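Local coordinates for surface-associated protein CshA (Streptococcus gordonii, PDB 5L2D) that binds host fibronectin by a catch-clamp mechanism as part of a cell-wall-attached streptococcal adhesin, of which this chain carries non-repetitive domain 2, at residues A[28-33]-A[43-48]; A[55-60]-A[142-147]; A[90-95]-A[136-141]; A[168-173]-A[204-209]; A[196-201]-A[246-251]. All coordinates share one frame; numbering follows the deposited sequence.

Contact 1. Residues A[28-33]-A[43-48]; sequences ASMKNL and TVFKKE
F45 sends its ring out on the far side from its backbone N (chi1 166°), while M30 sets CG beside its own N (chi1 -43°) and then bends at the next two torsions; the sulfur thereby arrives at the rim of the phenyl ring. M30 SD lies 3.8 Å from F45 CD1 and close to the ring plane, which makes this a Met-aromatic contact at the edge. The terminal M30 CE goes on to T43 CG2, 4.0 Å away, and the same T43 methyl is met by L33 CD2. S29 CB comes to the ring obliquely, 3.9 Å from F45 CE1, whereas its hydroxyl is hydrogen-bonded to D26. Behind these side chains, 30-31 runs antiparallel to strand 44-50 within the domain's larger antiparallel sheet. K31 and V44 are the hydrogen-bonded pair: K31 N donates to V44 O at 2.8 Å, and V44 N returns the bond to K31 O at 2.9 Å. M30 and F45 form the non-hydrogen-bonded pair; both side chains lie on one face, opposite that of K31 and V44. Further along, K46 N donates to S29 O (3.0 Å). At N32 the chain turns off with positive phi; its ND2 is held by G42 O, and its carbonyl receives K40 NZ. T43 OG1 also points to N32 O, but that separation is modelled so short that its length is doubtful. On its other side, strand 44-50 bonds to strand 53-61, with V44 on T58 and K46 on T56.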
# COMPACT_ATOMS: atom_id res chain seq x y z
N ALA A 28 5.99 -3.69 22.20
CA ALA A 28 6.64 -4.82 22.83
C ALA A 28 6.95 -5.86 21.79
O ALA A 28 7.76 -6.72 21.99
CB ALA A 28 5.75 -5.40 23.89
N SER A 29 6.28 -5.77 20.66
CA SER A 29 6.49 -6.72 19.61
C SER A 29 7.36 -6.14 18.54
O SER A 29 7.81 -6.83 17.67
CB SER A 29 5.15 -7.13 19.01
OG SER A 29 4.20 -7.29 20.03
N MET A 30 7.62 -4.84 18.62
CA MET A 30 8.46 -4.19 17.63
C MET A 30 9.88 -4.03 18.07
O MET A 30 10.19 -3.92 19.23
CB MET A 30 7.90 -2.83 17.28
CG MET A 30 6.41 -2.81 17.11
SD MET A 30 5.94 -3.03 15.40
CE MET A 30 7.27 -2.23 14.57
N LYS A 31 10.77 -4.00 17.09
CA LYS A 31 12.19 -3.83 17.34
C LYS A 31 12.80 -3.05 16.21
O LYS A 31 12.33 -3.11 15.09
CB LYS A 31 12.91 -5.16 17.46
CG LYS A 31 12.55 -5.96 18.70
CD LYS A 31 13.57 -7.06 18.95
CE LYS A 31 14.70 -6.61 19.86
NZ LYS A 31 14.31 -6.80 21.28
N ASN A 32 13.85 -2.31 16.52
CA ASN A 32 14.58 -1.56 15.53
C ASN A 32 13.76 -0.39 14.87
O ASN A 32 13.84 -0.11 13.66
CB ASN A 32 15.12 -2.57 14.52
CG ASN A 32 16.49 -2.20 14.02
OD1 ASN A 32 17.27 -1.63 14.76
ND2 ASN A 32 16.79 -2.52 12.77
N LEU A 33 12.99 0.30 15.71
CA LEU A 33 12.27 1.49 15.30
C LEU A 33 13.21 2.64 15.15
O LEU A 33 14.26 2.70 15.76
CB LEU A 33 11.27 1.90 16.36
CG LEU A 33 10.01 1.07 16.50
CD1 LEU A 33 9.09 1.70 17.55
CD2 LEU A 33 9.31 0.97 15.16
N THR A 43 13.60 -2.27 10.59
CA THR A 43 12.53 -2.35 11.58
C THR A 43 11.68 -3.63 11.45
O THR A 43 11.31 -4.01 10.35
CB THR A 43 11.61 -1.14 11.41
OG1 THR A 43 12.31 0.07 11.77
CG2 THR A 43 10.37 -1.30 12.24
N VAL A 44 11.36 -4.25 12.59
CA VAL A 44 10.87 -5.63 12.69
C VAL A 44 9.71 -5.74 13.65
O VAL A 44 9.84 -5.37 14.82
CB VAL A 44 11.92 -6.61 13.34
CG1 VAL A 44 11.26 -7.86 13.89
CG2 VAL A 44 13.00 -7.06 12.36
N PHE A 45 8.64 -6.36 13.19
CA PHE A 45 7.53 -6.78 14.05
C PHE A 45 7.55 -8.29 14.22
O PHE A 45 7.56 -9.00 13.22
CB PHE A 45 6.19 -6.36 13.40
CG PHE A 45 4.97 -7.02 14.00
CD1 PHE A 45 4.35 -6.47 15.11
CD2 PHE A 45 4.42 -8.16 13.44
CE1 PHE A 45 3.22 -7.06 15.66
CE2 PHE A 45 3.28 -8.76 13.98
CZ PHE A 45 2.69 -8.21 15.10
N LYS A 46 7.51 -8.81 15.44
CA LYS A 46 7.59 -10.26 15.66
C LYS A 46 6.69 -10.67 16.80
O LYS A 46 6.82 -10.14 17.91
CB LYS A 46 9.03 -10.66 15.89
CG LYS A 46 9.26 -12.15 15.85
CD LYS A 46 9.73 -12.66 17.22
CE LYS A 46 10.53 -13.98 17.15
NZ LYS A 46 11.82 -13.90 16.39
N LYS A 47 5.75 -11.58 16.53
CA LYS A 47 4.75 -11.92 17.54
C LYS A 47 4.18 -13.30 17.36
O LYS A 47 3.93 -13.74 16.23
CB LYS A 47 3.59 -10.92 17.49
CG LYS A 47 2.53 -11.06 18.58
CD LYS A 47 1.33 -10.16 18.28
CE LYS A 47 0.73 -9.49 19.51
NZ LYS A 47 -0.07 -10.48 20.29
N GLU A 48 3.94 -13.97 18.49
CA GLU A 48 3.31 -15.28 18.50
C GLU A 48 1.81 -15.07 18.29
O GLU A 48 1.09 -14.72 19.18
CB GLU A 48 3.61 -16.08 19.78
CG GLU A 48 2.87 -17.42 19.91
CD GLU A 48 3.62 -18.51 20.71
OE1 GLU A 48 3.04 -19.61 20.92
OE2 GLU A 48 4.79 -18.30 21.09

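Contact 2. Residues A[55-60]-A[142-147]; sequences VTLTVT and IKFKVE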
# COMPACT_ATOMS: atom_id res chain seq x y z
N VAL A 55 5.08 -14.92 13.45
CA VAL A 55 5.19 -14.18 12.19
C VAL A 55 6.19 -13.13 12.43
O VAL A 55 6.27 -12.59 13.52
CB VAL A 55 3.88 -13.51 11.74
CG1 VAL A 55 2.78 -14.53 11.50
CG2 VAL A 55 3.36 -12.56 12.77
N THR A 56 6.97 -12.86 11.41
CA THR A 56 7.99 -11.84 11.49
C THR A 56 7.86 -10.98 10.24
O THR A 56 7.95 -11.47 9.11
CB THR A 56 9.40 -12.45 11.58
OG1 THR A 56 9.51 -13.34 12.71
CG2 THR A 56 10.44 -11.35 11.71
N LEU A 57 7.60 -9.70 10.45
CA LEU A 57 7.53 -8.71 9.40
C LEU A 57 8.70 -7.80 9.55
O LEU A 57 8.84 -7.18 10.62
CB LEU A 57 6.26 -7.86 9.50
CG LEU A 57 5.02 -8.47 8.84
CD1 LEU A 57 3.79 -7.64 9.14
CD2 LEU A 57 5.16 -8.56 7.34
N THR A 58 9.49 -7.66 8.49
CA THR A 58 10.67 -6.80 8.51
C THR A 58 10.65 -5.88 7.30
O THR A 58 10.50 -6.36 6.17
CB THR A 58 11.99 -7.61 8.45
OG1 THR A 58 11.93 -8.76 9.32
CG2 THR A 58 13.17 -6.70 8.80
N VAL A 59 10.83 -4.58 7.52
CA VAL A 59 10.75 -3.61 6.42
C VAL A 59 11.96 -3.73 5.56
O VAL A 59 13.08 -3.54 6.04
CB VAL A 59 10.74 -2.16 6.90
CG1 VAL A 59 10.66 -1.21 5.72
CG2 VAL A 59 9.59 -1.90 7.81
N THR A 60 11.76 -3.99 4.28
CA THR A 60 12.93 -4.08 3.39
C THR A 60 13.12 -2.86 2.55
O THR A 60 14.15 -2.73 1.94
CB THR A 60 12.85 -5.26 2.41
OG1 THR A 60 11.81 -5.05 1.46
CG2 THR A 60 12.58 -6.53 3.14
N ILE A 142 5.99 1.15 0.93
CA ILE A 142 6.70 0.30 1.85
C ILE A 142 6.67 -1.20 1.40
O ILE A 142 5.68 -1.68 0.85
CB ILE A 142 6.12 0.49 3.27
CG1 ILE A 142 7.09 -0.02 4.33
CG2 ILE A 142 4.82 -0.26 3.44
CD1 ILE A 142 6.59 0.20 5.76
N LYS A 143 7.77 -1.92 1.62
CA LYS A 143 7.79 -3.36 1.43
C LYS A 143 8.24 -4.06 2.67
O LYS A 143 9.17 -3.61 3.37
CB LYS A 143 8.72 -3.80 0.29
CG LYS A 143 8.18 -3.57 -1.10
CD LYS A 143 8.43 -4.75 -2.03
CE LYS A 143 9.86 -4.77 -2.55
NZ LYS A 143 10.37 -3.45 -3.02
N PHE A 144 7.60 -5.19 2.90
CA PHE A 144 7.92 -6.04 4.01
C PHE A 144 8.38 -7.41 3.56
O PHE A 144 7.81 -7.98 2.64
CB PHE A 144 6.66 -6.27 4.81
CG PHE A 144 6.24 -5.11 5.61
CD1 PHE A 144 6.83 -4.88 6.86
CD2 PHE A 144 5.26 -4.25 5.15
CE1 PHE A 144 6.43 -3.81 7.62
CE2 PHE A 144 4.87 -3.17 5.90
CZ PHE A 144 5.45 -2.94 7.13
N LYS A 145 9.37 -7.96 4.28
CA LYS A 145 9.69 -9.38 4.25
C LYS A 145 8.73 -10.05 5.15
O LYS A 145 8.45 -9.54 6.21
CB LYS A 145 11.08 -9.57 4.83
CG LYS A 145 11.69 -10.96 4.75
CD LYS A 145 13.21 -10.83 4.66
CE LYS A 145 13.89 -12.19 4.66
NZ LYS A 145 14.21 -12.57 6.06
N VAL A 146 8.24 -11.22 4.75
CA VAL A 146 7.25 -11.96 5.54
C VAL A 146 7.72 -13.39 5.84
O VAL A 146 8.06 -14.16 4.92
CB VAL A 146 5.93 -12.08 4.79
CG1 VAL A 146 4.86 -12.70 5.68
CG2 VAL A 146 5.50 -10.74 4.29
N GLU A 147 7.71 -13.75 7.11
CA GLU A 147 8.15 -15.05 7.54
C GLU A 147 7.19 -15.55 8.57
O GLU A 147 6.54 -14.78 9.30
CB GLU A 147 9.55 -14.99 8.17
CG GLU A 147 10.59 -14.18 7.40
CD GLU A 147 11.96 -14.18 8.10
OE1 GLU A 147 12.06 -13.74 9.26
OE2 GLU A 147 12.94 -14.65 7.48
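T56 and E147, like T58 and K145, are antiparallel hydrogen-bonded pairs joined by two backbone bonds each. T56 N reaches E147 O at 2.9 Å, and K145 N reaches T58 O at 2.7 Å; T60 N adds a fifth bond, to K143 O. CA-H...O contacts fill in between, as from L57 CA to K145 O (3.4 Å). The main apolar contacts lie on the face of L57, V59, F144 and V146. L57 CD2 touches both F144 CB (3.7 Å) and V146 CG2 (3.8 Å), and V59 CG2 meets F144 CE1 obliquely. These are neighbouring strands, 53-61 and 138-150, of the domain's larger antiparallel sheet. On the far flank of 138-150, I142, K143 and F144 pair with a strand of the second subunit, carrying the sheet across the interface, and M280 of that subunit packs on L57 and F144. The polar contacts lie on the other face. K145 runs out extended and bends only at its last torsion, which lets NZ bridge to E147 OE2 (2.8 Å) from above the carboxylate plane, while E147 OE1 lies beside T56 CG2. K143 NZ is paired with E61, and T60 OG1 with E265 of the second subunit.

Contact 3. Residues A[90-95]-A[136-141]; sequences NSYLKG and DAVNWG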
# COMPACT_ATOMS: atom_id res chain seq x y z
N ASN A 90 10.33 8.41 -0.78
CA ASN A 90 9.03 8.77 -0.25
C ASN A 90 9.05 10.29 -0.09
O ASN A 90 9.93 10.85 0.58
CB ASN A 90 8.78 8.06 1.10
CG ASN A 90 8.44 6.55 0.97
OD1 ASN A 90 8.32 5.98 -0.12
ND2 ASN A 90 8.29 5.91 2.11
N SER A 91 8.08 10.96 -0.74
CA SER A 91 8.08 12.43 -0.91
C SER A 91 6.76 13.09 -0.67
O SER A 91 5.72 12.45 -0.75
CB SER A 91 8.40 12.75 -2.36
OG SER A 91 9.75 12.58 -2.60
N TYR A 92 6.79 14.40 -0.44
CA TYR A 92 5.59 15.22 -0.68
C TYR A 92 5.35 15.38 -2.17
O TYR A 92 6.31 15.45 -2.93
CB TYR A 92 5.75 16.60 -0.06
CG TYR A 92 5.63 16.53 1.43
CD1 TYR A 92 4.40 16.26 2.04
CD2 TYR A 92 6.75 16.67 2.23
CE1 TYR A 92 4.29 16.17 3.42
CE2 TYR A 92 6.66 16.58 3.61
CZ TYR A 92 5.44 16.33 4.19
OH TYR A 92 5.40 16.26 5.54
N LEU A 93 4.06 15.46 -2.56
CA LEU A 93 3.66 15.74 -3.95
C LEU A 93 4.17 17.12 -4.41
O LEU A 93 4.12 18.07 -3.64
CB LEU A 93 2.15 15.70 -4.05
CG LEU A 93 1.47 14.42 -3.60
CD1 LEU A 93 -0.03 14.61 -3.55
CD2 LEU A 93 1.84 13.29 -4.54
N LYS A 94 4.68 17.25 -5.64
CA LYS A 94 5.33 18.51 -6.06
C LYS A 94 4.29 19.64 -6.11
O LYS A 94 3.16 19.43 -6.56
CB LYS A 94 6.09 18.36 -7.41
N GLY A 95 4.67 20.81 -5.61
CA GLY A 95 3.73 21.92 -5.48
C GLY A 95 2.75 21.71 -4.33
O GLY A 95 1.55 21.86 -4.46
N ASP A 136 -0.37 14.81 4.91
CA ASP A 136 -1.09 14.84 3.65
C ASP A 136 -0.16 14.91 2.46
O ASP A 136 1.01 15.26 2.62
CB ASP A 136 -2.05 16.05 3.62
CG ASP A 136 -3.09 16.03 4.77
OD1 ASP A 136 -3.44 14.93 5.30
OD2 ASP A 136 -3.57 17.14 5.11
N ALA A 137 -0.67 14.55 1.29
CA ALA A 137 -0.03 14.90 0.01
C ALA A 137 1.36 14.30 -0.17
O ALA A 137 2.36 15.01 -0.44
CB ALA A 137 0.02 16.41 -0.17
N VAL A 138 1.39 12.97 -0.06
CA VAL A 138 2.62 12.19 -0.18
C VAL A 138 2.43 11.05 -1.19
O VAL A 138 1.36 10.49 -1.33
CB VAL A 138 3.05 11.61 1.17
CG1 VAL A 138 3.89 12.60 1.94
CG2 VAL A 138 1.81 11.24 1.99
N ASN A 139 3.50 10.79 -1.93
CA ASN A 139 3.63 9.62 -2.75
C ASN A 139 4.65 8.79 -2.01
O ASN A 139 5.86 9.12 -2.01
CB ASN A 139 4.16 10.01 -4.13
CG ASN A 139 4.35 8.82 -5.03
OD1 ASN A 139 3.77 7.72 -4.84
ND2 ASN A 139 5.19 9.01 -6.01
N TRP A 140 4.17 7.76 -1.31
CA TRP A 140 5.08 6.84 -0.60
C TRP A 140 4.82 5.39 -0.94
O TRP A 140 3.98 5.05 -1.79
CB TRP A 140 5.04 7.08 0.91
CG TRP A 140 3.71 6.82 1.56
CD1 TRP A 140 2.60 7.58 1.44
CD2 TRP A 140 3.37 5.75 2.45
NE1 TRP A 140 1.57 7.06 2.20
CE2 TRP A 140 2.03 5.94 2.84
CE3 TRP A 140 4.08 4.65 2.97
CZ2 TRP A 140 1.37 5.08 3.70
CZ3 TRP A 140 3.42 3.78 3.84
CH2 TRP A 140 2.08 4.00 4.19
N GLY A 141 5.66 4.56 -0.35
CA GLY A 141 5.48 3.12 -0.35
C GLY A 141 6.39 2.37 0.61
O GLY A 141 7.41 2.89 1.06
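L93 closes over A137 at the denser end of the contact: CD1 lies 3.8 Å from A137 CB, while CD2 touches N139 CB at 4.0 Å, the L93 and N139 side chains crossing at about a right angle. Beneath it, L93 N donates to A137 O (2.8 Å). Y92, with CG beside its backbone N (chi1 -73°), lies alongside V138 and points the same way, Y92 CD1 being 3.7 Å from V138 CG1; the ring turns its edge to D136 O. S91 and N139 form the central hydrogen-bonded pair, N139 N to S91 O measuring 3.0 Å. The short strand 91-92 is thus laid antiparallel against the first residues of the long strand 138-150, whose residues 138-141 also pair with a strand of the second subunit. The looser side is at N90 and S91, both partly exposed. The N90 amide spans G141, but one of its two bonds is weak: OD1 takes G141 N (3.0 Å) well out of the amide plane, and ND2 gives only a weak bond to G141 O. The same amide stands 80° to the W140 ring, with ND2 at the ring edge. N139, by contrast, is buried, its ND2 bonded to N66.

Contact 4. Residues A[168-173]-A[204-209]; sequences NPAEYG and DMVKAF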
# COMPACT_ATOMS: atom_id res chain seq x y z
N ASN A 168 -11.30 8.72 -2.66
CA ASN A 168 -11.99 9.19 -3.82
C ASN A 168 -11.03 9.00 -4.96
O ASN A 168 -9.87 8.65 -4.75
CB ASN A 168 -12.26 10.69 -3.73
CG ASN A 168 -12.78 11.12 -2.39
OD1 ASN A 168 -13.65 10.47 -1.81
ND2 ASN A 168 -12.25 12.23 -1.89
N PRO A 169 -11.49 9.31 -6.16
CA PRO A 169 -10.54 9.23 -7.24
C PRO A 169 -9.28 10.00 -6.94
O PRO A 169 -9.29 10.89 -6.10
CB PRO A 169 -11.32 9.83 -8.41
CG PRO A 169 -12.73 9.40 -8.14
CD PRO A 169 -12.87 9.48 -6.64
N ALA A 170 -8.20 9.59 -7.60
CA ALA A 170 -6.86 10.11 -7.39
C ALA A 170 -6.35 10.04 -5.95
O ALA A 170 -5.40 10.75 -5.59
CB ALA A 170 -6.79 11.53 -7.91
N GLU A 171 -7.00 9.23 -5.10
CA GLU A 171 -6.45 8.86 -3.80
C GLU A 171 -6.06 7.38 -3.91
O GLU A 171 -6.89 6.47 -3.72
CB GLU A 171 -7.45 9.15 -2.66
CG GLU A 171 -7.64 10.64 -2.35
CD GLU A 171 -8.46 10.91 -1.09
OE1 GLU A 171 -9.40 10.15 -0.79
OE2 GLU A 171 -8.18 11.91 -0.40
N TYR A 172 -4.80 7.16 -4.29
CA TYR A 172 -4.34 5.90 -4.91
C TYR A 172 -3.78 4.90 -3.87
O TYR A 172 -2.82 5.22 -3.19
CB TYR A 172 -3.26 6.22 -5.92
CG TYR A 172 -3.69 6.96 -7.16
CD1 TYR A 172 -4.58 6.39 -8.06
CD2 TYR A 172 -3.17 8.23 -7.47
CE1 TYR A 172 -4.97 7.05 -9.21
CE2 TYR A 172 -3.55 8.90 -8.63
CZ TYR A 172 -4.45 8.30 -9.49
OH TYR A 172 -4.85 8.89 -10.65
N GLY A 173 -4.38 3.71 -3.75
CA GLY A 173 -3.90 2.71 -2.78
C GLY A 173 -3.67 1.36 -3.44
O GLY A 173 -4.64 0.70 -3.80
N ASP A 204 -11.81 7.61 -16.53
CA ASP A 204 -13.05 8.31 -16.79
C ASP A 204 -13.51 8.84 -15.46
O ASP A 204 -14.04 9.92 -15.36
CB ASP A 204 -14.09 7.36 -17.37
N MET A 205 -13.30 8.04 -14.44
CA MET A 205 -13.70 8.35 -13.09
C MET A 205 -12.87 9.43 -12.44
O MET A 205 -13.33 10.11 -11.56
CB MET A 205 -13.56 7.09 -12.26
CG MET A 205 -14.49 7.00 -11.09
SD MET A 205 -14.51 5.34 -10.43
CE MET A 205 -15.27 4.42 -11.74
N VAL A 206 -11.64 9.59 -12.88
CA VAL A 206 -10.76 10.58 -12.30
C VAL A 206 -10.87 11.86 -13.03
O VAL A 206 -10.68 12.91 -12.46
CB VAL A 206 -9.30 10.15 -12.40
CG1 VAL A 206 -8.40 11.18 -11.77
CG2 VAL A 206 -9.08 8.80 -11.77
N LYS A 207 -11.14 11.79 -14.31
CA LYS A 207 -11.25 13.00 -15.09
C LYS A 207 -12.38 13.81 -14.50
O LYS A 207 -12.24 15.00 -14.27
CB LYS A 207 -11.50 12.68 -16.55
N ALA A 208 -13.50 13.16 -14.23
CA ALA A 208 -14.62 13.86 -13.65
C ALA A 208 -14.16 14.58 -12.41
O ALA A 208 -13.86 15.75 -12.45
CB ALA A 208 -15.71 12.88 -13.31
N PHE A 209 -14.11 13.84 -11.32
CA PHE A 209 -13.69 14.36 -10.04
C PHE A 209 -12.64 15.45 -10.12
O PHE A 209 -12.53 16.26 -9.22
CB PHE A 209 -13.16 13.21 -9.20
CG PHE A 209 -13.06 13.50 -7.74
CD1 PHE A 209 -14.07 13.15 -6.89
CD2 PHE A 209 -11.94 14.10 -7.23
CE1 PHE A 209 -13.97 13.40 -5.54
CE2 PHE A 209 -11.83 14.36 -5.88
CZ PHE A 209 -12.85 14.01 -5.04
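A type II beta turn from N168 to E171, leading into strand 172-177, presses its proline corner against helix 203-210. The turn is closed by the backbone bond from E171 N to N168 O (2.9 Å) and braced by a second bond, from N168 N to E171 OE1 (3.0 Å). A170 has the positive phi of the third position of such a turn, and P169 faces the helix. P169 touches with three ring atoms. CD sits over one face of F209, 4.3 Å from the ring centroid and 27° off its normal, a CH-pi contact in which the two side chains cross at about a right angle. CG rests near M205 O (3.5 Å) and M205 CG (4.2 Å). CB lies against V206 CG2 and F209 CB. F209 can offer that face because its CG stands opposite the backbone N (chi1 -163°), which throws the ring back over the turn. Farther round the ring, N168 CB meets F209 CZ at 3.6 Å, and the N168 amide is inclined 32° to the ring plane. The other branch of V206, CG1, reaches A170 CB at 4.2 Å. No hydrogen bond crosses between the segments, and the contact is mainly apolar. A170 meets I219 and V206 meets L220, both of helix 218-221, and F209 packs on L217. Y172 packs on W227 and L231, and its backbone pairs with a strand of the second subunit, so the turn stands where two helices meet a strand of the smaller sheet.

Contact 5. Residues A[196-201]-A[246-251]; sequences GPYTVM and GPIISA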
# COMPACT_ATOMS: atom_id res chain seq x y z
N GLY A 196 -21.02 -3.52 -6.85
CA GLY A 196 -20.00 -3.39 -5.82
C GLY A 196 -20.04 -4.51 -4.78
O GLY A 196 -21.09 -5.15 -4.60
N PRO A 197 -18.86 -4.88 -4.24
CA PRO A 197 -18.50 -4.80 -2.80
C PRO A 197 -17.53 -3.63 -2.66
O PRO A 197 -17.41 -2.98 -1.62
CB PRO A 197 -17.79 -6.13 -2.51
CG PRO A 197 -17.38 -6.66 -3.84
CD PRO A 197 -18.16 -5.98 -4.94
N TYR A 198 -16.85 -3.38 -3.78
CA TYR A 198 -15.96 -2.26 -3.97
C TYR A 198 -16.08 -1.98 -5.45
O TYR A 198 -16.63 -2.82 -6.18
CB TYR A 198 -14.53 -2.69 -3.63
CG TYR A 198 -13.91 -3.76 -4.54
CD1 TYR A 198 -13.93 -5.12 -4.19
CD2 TYR A 198 -13.25 -3.41 -5.70
CE1 TYR A 198 -13.34 -6.08 -5.01
CE2 TYR A 198 -12.68 -4.35 -6.51
CZ TYR A 198 -12.72 -5.68 -6.17
OH TYR A 198 -12.12 -6.57 -7.02
N THR A 199 -15.56 -0.83 -5.90
CA THR A 199 -15.50 -0.57 -7.32
C THR A 199 -14.13 -0.07 -7.76
O THR A 199 -13.44 0.63 -7.02
CB THR A 199 -16.47 0.54 -7.71
OG1 THR A 199 -15.99 1.74 -7.14
CG2 THR A 199 -17.87 0.25 -7.19
N VAL A 200 -13.78 -0.37 -9.00
CA VAL A 200 -12.45 -0.10 -9.46
C VAL A 200 -12.29 1.35 -9.93
O VAL A 200 -13.07 1.85 -10.72
CB VAL A 200 -12.07 -1.07 -10.60
CG1 VAL A 200 -10.66 -0.75 -11.09
CG2 VAL A 200 -12.21 -2.53 -10.13
N MET A 201 -11.24 2.01 -9.50
CA MET A 201 -10.99 3.38 -9.94
C MET A 201 -10.50 3.42 -11.39
O MET A 201 -9.63 2.63 -11.72
CB MET A 201 -9.93 4.00 -9.03
CG MET A 201 -9.59 5.43 -9.32
SD MET A 201 -8.22 6.01 -8.31
CE MET A 201 -8.83 5.60 -6.67
N GLY A 246 -4.84 -3.14 -7.66
CA GLY A 246 -4.46 -1.78 -8.12
C GLY A 246 -5.50 -1.06 -7.37
O GLY A 246 -6.29 -1.75 -6.71
N PRO A 247 -5.52 0.27 -7.46
CA PRO A 247 -6.35 1.18 -6.66
C PRO A 247 -7.89 0.98 -6.80
O PRO A 247 -8.42 1.07 -7.90
CB PRO A 247 -5.96 2.56 -7.19
CG PRO A 247 -5.55 2.31 -8.59
CD PRO A 247 -4.81 0.99 -8.53
N ILE A 248 -8.55 0.67 -5.68
CA ILE A 248 -10.01 0.70 -5.58
C ILE A 248 -10.57 1.95 -4.87
O ILE A 248 -9.84 2.75 -4.28
CB ILE A 248 -10.56 -0.47 -4.78
CG1 ILE A 248 -9.93 -0.54 -3.38
CG2 ILE A 248 -10.39 -1.73 -5.57
CD1 ILE A 248 -10.84 -1.09 -2.31
N ILE A 249 -11.89 2.06 -4.94
CA ILE A 249 -12.69 3.02 -4.17
C ILE A 249 -13.66 2.26 -3.23
O ILE A 249 -14.36 1.29 -3.63
CB ILE A 249 -13.41 3.93 -5.17
CG1 ILE A 249 -12.54 5.17 -5.38
CG2 ILE A 249 -14.80 4.29 -4.73
CD1 ILE A 249 -12.98 6.03 -6.54
N SER A 250 -13.67 2.66 -1.96
CA SER A 250 -14.52 1.95 -1.00
C SER A 250 -15.96 2.46 -1.07
O SER A 250 -16.21 3.61 -1.46
CB SER A 250 -13.97 2.01 0.43
OG SER A 250 -13.68 0.68 0.86
N ALA A 251 -16.89 1.58 -0.72
CA ALA A 251 -18.34 1.87 -0.77
C ALA A 251 -18.81 3.00 0.17
O ALA A 251 -18.06 3.53 1.01
CB ALA A 251 -19.14 0.59 -0.51
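M201 reaches across to P247 and I249 with the two ends of its side chain. CB lies 3.5 Å from P247 O, the carbonyl to which M201 N also gives a weak hydrogen bond. CG continues opposite the backbone N (chi1 -178°), and the chain stays extended as far as SD, which packs on the ring of Y172. A bend at the third torsion then turns CE back between P247 CB (4.2 Å) and I249 CG1 (4.0 Å), with I248 O also near. Strands 198-200 and 248-250, which carry this contact, run antiparallel as neighbours in the domain's small three-stranded sheet, 198-200 being an outer strand within this chain. T199 and I249 are its hydrogen-bonded pair: I249 N to T199 O is 3.0 Å, but the return bond from T199 N to I249 O is weak. On the face of this pair, T199 OG1 touches I249 CG2 at 3.7 Å. Over the other face Y198, its CG in the crowded position between N and the carbonyl carbon (chi1 65°), crosses I248 at about a right angle, so that I248 CG2 meets the CD2-CE2 side of the ring obliquely. P256 of the second subunit packs on Y198 and I248. With one firm bond and two weak ones, the strand pair probably owes much of its hold to methyl, thioether and ring contacts on its two sides.

From the N terminus, contact 1 closes a short loop between 28-33 and 43-48 before anything else opens. Strand 44-50 then turns back into 53-61, so contact 2 touches contact 1 directly. Contact 2 spans a long excursion that ends on strand 138-150, and contact 3 lies wholly within that excursion, using the beginning of the same strand; its centre is about 23 Å from that of contact 2. These three belong to the larger sheet. Contacts 4 and 5 come later and cross, their segments alternating along the chain; centred about 11 Å apart, they touch through P169 and I249, tying helix 203-210 to the smaller sheet. Contacts 2 to 5 all touch the second subunit.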